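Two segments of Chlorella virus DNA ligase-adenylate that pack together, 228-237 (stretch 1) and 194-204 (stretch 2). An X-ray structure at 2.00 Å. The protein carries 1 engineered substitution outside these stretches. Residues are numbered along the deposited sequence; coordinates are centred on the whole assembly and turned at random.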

# COMPACT_ATOMS: atom_id res chain seq x y z
N GLU A 228 2.47 28.78 -13.69
CA GLU A 228 2.60 29.84 -12.68
C GLU A 228 1.77 29.55 -11.45
O GLU A 228 2.24 29.68 -10.31
CB GLU A 228 2.16 31.19 -13.24
CG GLU A 228 3.13 31.82 -14.18
CD GLU A 228 2.68 33.20 -14.60
OE1 GLU A 228 2.01 33.29 -15.65
OE2 GLU A 228 2.98 34.17 -13.88
N GLU A 229 0.52 29.14 -11.68
CA GLU A 229 -0.42 28.83 -10.62
C GLU A 229 0.17 28.02 -9.47
O GLU A 229 1.02 27.14 -9.67
CB GLU A 229 -1.64 28.13 -11.22
CG GLU A 229 -2.97 28.70 -10.75
CD GLU A 229 -4.05 28.61 -11.82
OE1 GLU A 229 -4.06 27.61 -12.57
OE2 GLU A 229 -4.87 29.55 -11.92
N ASP A 230 -0.23 28.38 -8.26
CA ASP A 230 0.22 27.71 -7.05
C ASP A 230 -0.81 26.65 -6.65
O ASP A 230 -1.93 26.62 -7.18
CB ASP A 230 0.38 28.73 -5.92
CG ASP A 230 1.38 28.31 -4.86
OD1 ASP A 230 1.73 27.11 -4.78
OD2 ASP A 230 1.83 29.20 -4.10
N VAL A 231 -0.41 25.77 -5.75
CA VAL A 231 -1.27 24.71 -5.24
C VAL A 231 -1.20 24.73 -3.71
O VAL A 231 -0.35 25.43 -3.12
CB VAL A 231 -0.84 23.31 -5.76
CG1 VAL A 231 -0.83 23.30 -7.29
CG2 VAL A 231 0.54 22.94 -5.21
N MET A 232 -2.10 23.99 -3.07
CA MET A 232 -2.13 23.94 -1.61
C MET A 232 -0.94 23.16 -1.03
O MET A 232 -0.55 22.11 -1.56
CB MET A 232 -3.48 23.38 -1.12
CG MET A 232 -3.58 23.16 0.39
SD MET A 232 -2.96 21.54 0.97
CE MET A 232 -4.33 20.56 0.46
N GLY A 233 -0.33 23.72 0.00
CA GLY A 233 0.80 23.08 0.65
C GLY A 233 0.29 22.38 1.89
O GLY A 233 0.66 21.24 2.18
N SER A 234 -0.56 23.07 2.65
CA SER A 234 -1.13 22.50 3.86
C SER A 234 -2.47 23.16 4.16
O SER A 234 -2.76 24.26 3.68
CB SER A 234 -0.20 22.68 5.07
OG SER A 234 -0.22 24.02 5.56
N ILE A 235 -3.30 22.43 4.88
CA ILE A 235 -4.59 22.93 5.31
C ILE A 235 -4.56 22.96 6.84
O ILE A 235 -3.97 22.09 7.48
CB ILE A 235 -5.77 22.08 4.82
CG1 ILE A 235 -5.64 20.62 5.29
CG2 ILE A 235 -5.88 22.19 3.31
CD1 ILE A 235 -6.92 19.80 5.06
N GLU A 236 -5.11 24.03 7.41
CA GLU A 236 -5.17 24.20 8.85
C GLU A 236 -6.57 23.80 9.25
O GLU A 236 -7.55 24.23 8.63
CB GLU A 236 -4.84 25.64 9.25
CG GLU A 236 -3.38 26.03 8.98
CD GLU A 236 -2.97 25.88 7.51
OE1 GLU A 236 -3.71 26.38 6.63
OE2 GLU A 236 -1.90 25.27 7.24
N VAL A 237 -6.66 22.94 10.27
CA VAL A 237 -7.94 22.41 10.71
C VAL A 237 -8.25 22.60 12.18
O VAL A 237 -7.34 22.71 13.00
CB VAL A 237 -8.05 20.91 10.34
CG1 VAL A 237 -7.97 20.75 8.82
CG2 VAL A 237 -6.92 20.12 11.02
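Stretch 2 194-204: ATIISMTALFK

Stretch 2 lies alongside stretch 1 as an antiparallel neighbour in a β-sheet. Residues 194-201 form a strand that begins earlier in the chain; it is extended except at I197. They run against strand 232-237, with an angle of 150° between the two N-to-C directions and a closest approach of 4.4 Å between the axes. Beyond A201 the chain leaves the strand. L202 has phi/psi of -90/-49 and F203 of -97/44. Together the two stretches bury 830 Å².

The register pairs M232 with A201, S234 with T200, I235 with M199, E236 with S198 and V237 with I196. Their CA atoms lie 4.4 to 5.3 Å apart. The register slips by one residue twice, and each slip is a β-bulge. The first lies between M232 and S234, where G233 CA comes 3.9 Å from L202 CA. The second lies between E236 and V237. I197, with psi of -37, departs from the extended form there.

Backbone hydrogen bonds hold the strands together. T200 is bonded in both directions: T200 N donates to S234 O at 2.8 Å, and S234 N donates to T200 O at 3.1 Å. At the first bulge T200 O also accepts from G233 N, at 2.7 Å, so one carbonyl serves two successive amides. E236 N donates to S198 O at 3.0 Å. I197 N donates to E236 O at 3.1 Å and 175°, a nearly straight bond. Past the end of strand 194-201, L202 N donates to V231 O at 2.8 Å. CA-H...O contacts add to the ladder, the shortest from V237 CA to T195 O at 3.2 Å.

G233 has no side chain, and the space beside it is tight. An ideal CB would lie 2.8 Å from A201 O, a clash.

Polar side chains gather on the face that carries S234, E236, S198 and T200. E236 folds back over this face with chi1 m and chi2 p. Its OE2 accepts from S234 OG at 2.7 Å within stretch 1, and weakly from T200 OG1 at 3.1 Å. S198 OG makes a weak bond to E236 OE1 at 3.5 Å. At the other end of the contact, D230 OD1 accepts from F203 N at 3.0 Å and from V231 N at 2.7 Å. This carboxylate oxygen therefore ties the segment after strand 194-201 to the residues just before strand 232-237. D230 OD2 lies 3.1 Å from A201 CB.

Apolar side chains meet on the face of I235, V237, I196 and M199. I235 CG2 is 3.7 Å from M199 CG, and I235 CD1 is 4.4 Å from I196 CG1. V237 CB packs at 3.5 Å on A194 CB, which points toward stretch 1. M232 CG reaches M199 SD at 4.2 Å. A separate apolar cluster forms beyond A201, where V231 CG2 lies 3.5 Å from L202 CD2 and 3.9 Å from F203 CE1. K204 is poorly ordered, and its CA-to-CB bond points away from stretch 1.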

# COMPACT_ATOMS: atom_id res chain seq x y z
N ALA A 194 -11.92 16.80 11.13
CA ALA A 194 -11.60 18.17 11.47
C ALA A 194 -12.23 19.11 10.45
O ALA A 194 -12.48 18.73 9.30
CB ALA A 194 -10.11 18.34 11.50
N THR A 195 -12.56 20.32 10.89
CA THR A 195 -13.14 21.30 10.00
C THR A 195 -12.02 22.15 9.44
O THR A 195 -11.11 22.53 10.18
CB THR A 195 -14.16 22.19 10.75
OG1 THR A 195 -15.28 21.40 11.16
CG2 THR A 195 -14.66 23.34 9.85
N ILE A 196 -12.05 22.42 8.14
CA ILE A 196 -11.03 23.25 7.50
C ILE A 196 -11.33 24.71 7.80
O ILE A 196 -12.48 25.14 7.71
CB ILE A 196 -11.05 23.07 5.98
CG1 ILE A 196 -10.88 21.60 5.63
CG2 ILE A 196 -9.94 23.92 5.34
CD1 ILE A 196 -11.18 21.28 4.17
N ILE A 197 -10.30 25.47 8.18
CA ILE A 197 -10.48 26.89 8.48
C ILE A 197 -9.68 27.79 7.54
O ILE A 197 -10.17 28.83 7.12
CB ILE A 197 -10.17 27.21 9.95
CG1 ILE A 197 -8.71 27.01 10.26
CG2 ILE A 197 -11.01 26.32 10.87
CD1 ILE A 197 -8.42 26.98 11.74
N SER A 198 -8.48 27.36 7.15
CA SER A 198 -7.65 28.13 6.22
C SER A 198 -6.67 27.22 5.46
O SER A 198 -6.60 26.03 5.73
CB SER A 198 -6.90 29.25 6.96
OG SER A 198 -5.98 28.71 7.89
N MET A 199 -5.94 27.78 4.50
CA MET A 199 -4.96 27.03 3.71
C MET A 199 -3.68 27.81 3.52
O MET A 199 -3.66 29.04 3.57
CB MET A 199 -5.51 26.68 2.33
CG MET A 199 -6.66 25.71 2.34
SD MET A 199 -7.20 25.33 0.69
CE MET A 199 -8.72 24.42 1.09
N THR A 200 -2.60 27.07 3.26
CA THR A 200 -1.30 27.67 3.05
C THR A 200 -0.79 27.10 1.73
O THR A 200 -0.84 25.89 1.52
CB THR A 200 -0.33 27.27 4.16
OG1 THR A 200 -0.91 27.59 5.42
CG2 THR A 200 0.97 28.02 4.02
N ALA A 201 -0.36 28.00 0.83
CA ALA A 201 0.16 27.61 -0.48
C ALA A 201 1.48 26.82 -0.39
O ALA A 201 2.18 26.87 0.63
CB ALA A 201 0.35 28.84 -1.35
N LEU A 202 1.82 26.14 -1.48
CA LEU A 202 3.03 25.32 -1.55
C LEU A 202 4.30 26.02 -2.04
O LEU A 202 5.36 25.87 -1.44
CB LEU A 202 2.76 24.07 -2.40
CG LEU A 202 3.90 23.08 -2.69
CD1 LEU A 202 4.58 22.60 -1.40
CD2 LEU A 202 3.34 21.90 -3.47
N PHE A 203 4.22 26.74 -3.16
CA PHE A 203 5.39 27.44 -3.70
C PHE A 203 5.42 28.91 -3.27
O PHE A 203 5.71 29.78 -4.09
CB PHE A 203 5.42 27.38 -5.23
CG PHE A 203 5.04 26.04 -5.80
CD1 PHE A 203 3.84 25.88 -6.49
CD2 PHE A 203 5.89 24.95 -5.68
CE1 PHE A 203 3.49 24.66 -7.06
CE2 PHE A 203 5.55 23.71 -6.25
CZ PHE A 203 4.35 23.57 -6.95
N LYS A 204 5.14 29.18 -2.00
CA LYS A 204 5.15 30.55 -1.49
C LYS A 204 4.09 31.40 -2.18
O LYS A 204 2.97 31.53 -1.69
CB LYS A 204 6.53 31.18 -1.67
CG LYS A 204 6.56 32.69 -1.84
CD LYS A 204 7.90 33.14 -2.43
CE LYS A 204 8.10 32.59 -3.85
NZ LYS A 204 9.52 32.68 -4.31